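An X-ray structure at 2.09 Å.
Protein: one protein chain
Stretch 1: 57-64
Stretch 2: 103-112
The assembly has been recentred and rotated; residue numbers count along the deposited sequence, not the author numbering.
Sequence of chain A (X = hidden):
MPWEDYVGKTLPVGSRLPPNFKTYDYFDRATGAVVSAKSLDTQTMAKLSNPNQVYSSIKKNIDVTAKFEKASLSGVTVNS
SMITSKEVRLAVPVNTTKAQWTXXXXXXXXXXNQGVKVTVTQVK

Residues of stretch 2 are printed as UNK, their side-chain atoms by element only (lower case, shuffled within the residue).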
# COMPACT_ATOMS: atom_id res chain seq x y z
N SER A 57 9.71 11.83 -18.44
CA SER A 57 8.83 10.69 -18.19
C SER A 57 9.38 9.78 -17.09
O SER A 57 8.64 9.34 -16.21
CB SER A 57 8.63 9.88 -19.47
OG SER A 57 7.85 8.73 -19.22
N ILE A 58 10.68 9.52 -17.15
CA ILE A 58 11.34 8.67 -16.17
C ILE A 58 11.48 9.39 -14.83
O ILE A 58 11.17 8.82 -13.78
CB ILE A 58 12.73 8.23 -16.65
CG1 ILE A 58 12.64 7.60 -18.04
CG2 ILE A 58 13.35 7.26 -15.66
CD1 ILE A 58 13.98 7.21 -18.63
N LYS A 59 11.94 10.63 -14.87
CA LYS A 59 12.07 11.45 -13.67
C LYS A 59 10.73 11.58 -12.96
O LYS A 59 10.66 11.61 -11.73
CB LYS A 59 12.61 12.83 -14.02
CG LYS A 59 13.01 13.64 -12.81
CD LYS A 59 12.65 15.11 -12.95
CE LYS A 59 12.79 15.83 -11.63
NZ LYS A 59 12.00 17.08 -11.59
N LYS A 60 9.66 11.66 -13.75
CA LYS A 60 8.32 11.77 -13.21
C LYS A 60 8.00 10.53 -12.38
O LYS A 60 7.38 10.62 -11.32
CB LYS A 60 7.30 11.94 -14.34
CG LYS A 60 5.85 11.86 -13.90
CD LYS A 60 4.94 12.54 -14.92
CE LYS A 60 3.99 11.54 -15.57
NZ LYS A 60 2.57 11.80 -15.22
N ASN A 61 8.45 9.37 -12.85
CA ASN A 61 8.26 8.13 -12.12
C ASN A 61 9.16 8.06 -10.90
O ASN A 61 8.72 7.70 -9.81
CB ASN A 61 8.52 6.93 -13.03
CG ASN A 61 8.22 5.60 -12.34
OD1 ASN A 61 9.00 5.13 -11.51
ND2 ASN A 61 7.08 5.01 -12.68
N ILE A 62 10.43 8.42 -11.08
CA ILE A 62 11.42 8.39 -10.01
C ILE A 62 10.98 9.20 -8.79
O ILE A 62 11.09 8.74 -7.66
CB ILE A 62 12.78 8.94 -10.49
CG1 ILE A 62 13.38 8.02 -11.55
CG2 ILE A 62 13.75 9.08 -9.32
CD1 ILE A 62 14.70 8.50 -12.10
N ASP A 63 10.48 10.41 -9.03
CA ASP A 63 10.05 11.28 -7.95
C ASP A 63 8.94 10.65 -7.12
O ASP A 63 8.94 10.76 -5.89
CB ASP A 63 9.58 12.63 -8.51
CG ASP A 63 10.70 13.43 -9.14
OD1 ASP A 63 11.85 13.31 -8.66
OD2 ASP A 63 10.44 14.18 -10.10
N VAL A 64 8.01 9.97 -7.78
CA VAL A 64 6.90 9.32 -7.10
C VAL A 64 7.38 8.16 -6.22
O VAL A 64 6.92 7.99 -5.09
CB VAL A 64 5.85 8.80 -8.10
CG1 VAL A 64 4.68 8.16 -7.36
CG2 VAL A 64 5.36 9.93 -8.97
N UNK A 103 19.44 10.77 -22.14
CA UNK A 103 18.40 11.10 -21.17
C UNK A 103 18.17 9.94 -20.21
O UNK A 103 17.93 10.14 -19.02
c UNK A 103 17.23 12.53 -22.96
c UNK A 103 17.09 11.46 -21.88
o UNK A 103 15.82 13.80 -24.39
o UNK A 103 14.94 13.03 -22.53
c UNK A 103 15.90 13.16 -23.32
N UNK A 104 18.24 8.72 -20.74
CA UNK A 104 18.04 7.52 -19.94
C UNK A 104 19.11 7.42 -18.86
O UNK A 104 18.80 7.25 -17.68
c UNK A 104 18.06 6.25 -20.81
c UNK A 104 16.81 5.10 -22.71
c UNK A 104 18.11 5.01 -19.94
c UNK A 104 16.82 6.22 -21.71
N UNK A 105 20.37 7.56 -19.26
CA UNK A 105 21.48 7.48 -18.32
C UNK A 105 21.46 8.63 -17.33
O UNK A 105 21.92 8.50 -16.20
o UNK A 105 22.92 5.06 -19.15
n UNK A 105 23.34 6.18 -21.05
c UNK A 105 23.03 6.12 -19.76
c UNK A 105 22.80 7.44 -19.07
N UNK A 106 20.93 9.77 -17.77
CA UNK A 106 20.80 10.94 -16.90
C UNK A 106 19.79 10.68 -15.79
O UNK A 106 20.00 11.06 -14.64
c UNK A 106 21.18 13.41 -17.38
n UNK A 106 20.74 14.22 -19.70
c UNK A 106 20.82 14.58 -18.29
n UNK A 106 19.78 14.26 -21.80
c UNK A 106 19.77 14.63 -20.52
c UNK A 106 20.38 12.17 -17.71
n UNK A 106 18.79 15.40 -20.07
N UNK A 107 18.67 10.05 -16.16
CA UNK A 107 17.64 9.70 -15.20
C UNK A 107 18.12 8.60 -14.26
O UNK A 107 17.73 8.56 -13.09
c UNK A 107 16.38 9.27 -15.93
N UNK A 108 18.96 7.71 -14.77
CA UNK A 108 19.56 6.66 -13.95
C UNK A 108 20.36 7.27 -12.81
O UNK A 108 20.24 6.86 -11.66
c UNK A 108 20.51 4.00 -16.64
c UNK A 108 20.48 5.75 -14.78
c UNK A 108 19.66 4.88 -15.73
c UNK A 108 21.34 4.89 -13.88
N UNK A 109 21.16 8.27 -13.15
CA UNK A 109 22.02 8.91 -12.16
C UNK A 109 21.21 9.83 -11.26
O UNK A 109 21.51 9.95 -10.07
c UNK A 109 23.14 9.70 -12.85
o UNK A 109 26.10 9.42 -10.69
o UNK A 109 25.03 7.98 -11.95
c UNK A 109 25.18 9.13 -11.49
c UNK A 109 24.21 10.22 -11.90
N UNK A 110 20.19 10.46 -11.82
CA UNK A 110 19.27 11.26 -11.02
C UNK A 110 18.60 10.40 -9.96
O UNK A 110 18.60 10.75 -8.78
c UNK A 110 14.87 12.56 -10.20
c UNK A 110 15.88 11.97 -10.94
o UNK A 110 14.09 14.40 -8.90
c UNK A 110 16.30 14.44 -9.79
c UNK A 110 17.30 13.83 -10.52
c UNK A 110 15.09 13.80 -9.63
c UNK A 110 18.21 11.93 -11.90
c UNK A 110 17.11 12.59 -11.11
N UNK A 111 18.03 9.28 -10.39
CA UNK A 111 17.36 8.36 -9.48
C UNK A 111 18.27 7.85 -8.38
O UNK A 111 17.85 7.69 -7.24
N UNK A 112 19.53 7.59 -8.72
CA UNK A 112 20.48 7.01 -7.78
C UNK A 112 20.75 7.94 -6.61
O UNK A 112 20.82 7.51 -5.46
c UNK A 112 24.28 6.18 -8.32
c UNK A 112 21.79 6.64 -8.49
c UNK A 112 23.02 6.62 -7.58
n UNK A 112 25.15 5.01 -10.35
c UNK A 112 23.96 5.27 -9.50

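Position 103 carries three carbons, the third bearing two oxygens: a carboxylate after two methylene carbons, so E103. Its nearest approach to stretch 1 is 6.2 Å, from E103 CB to I58 CD1, too far for a contact, and its carboxylate is hydrogen-bonded elsewhere in the structure. Position 104 has four carbons, forked at the first, with one arm two carbons long, which defines I104. Its CA-to-CB bond points away from stretch 1, yet I58 CD1 lies 4.3 Å from both I104 CA and I104 CG1.

Position 105 has two carbons, the second holding one oxygen and one nitrogen. That amide makes it N105, out of reach of the first helix. At 106, three carbons lead to a nitrogen and then to a carbon with two more nitrogens, a guanidinium group; R106 is exposed and takes no part in the contact.

Position 107 has one side-chain carbon, directed toward stretch 1 and 3.6 Å from I58 CG2. A lone CB means A107. Its small size accompanies a close backbone approach, with 6.0 Å between K59 CA and A107 CA, and I62 CD1 sits 3.2 Å from A107 O.

Position 108 repeats the four-carbon fork with one longer arm and is I108, pointing away. Position 109 again has three carbons ending in two oxygens, hence E109, also pointing away. Position 110 has one carbon, then a six-carbon ring bearing one oxygen: a phenol, Y110. Its CA-to-CB bond points toward stretch 1 and chi1 is 171° (t); Y110 CE2 lies 3.8 Å from I62 CG2, and its OH donates a hydrogen bond to D63 OD1 at 2.5 Å, with the acceptor at the ring edge.

Position 111 has no side-chain atoms and is G111. Its CA is 3.7 Å from I62 CG2, and an ideal CB would lie only 3.1 Å from I62 CD1, a tight fit. Position 112 has four carbons in a row ending in nitrogen: K112, pointing away, whose NZ forms a salt bridge with E109 OE1 at 3.4 Å; the hydrogen bond within that pair is weak.

The contact joins two nearly parallel helices, with axes inclined by 14° and 9.5 Å apart at closest approach, burying 335 Å² in total. I58 and I62 point toward the second helix and pack along A107, Y110 and G111. Beside this apolar seam, D63 has a sideways CA-to-CB bond, but its carboxylate comes nearer and accepts the hydrogen bond from the Y110 hydroxyl. A long salt bridge, 3.6 Å from K59 NZ to D63 OD2, engages the other carboxylate oxygen, while K59 CE approaches Y110 OH to 3.3 Å.

Stretch 2, residues 103-112: EINRAIEYGK
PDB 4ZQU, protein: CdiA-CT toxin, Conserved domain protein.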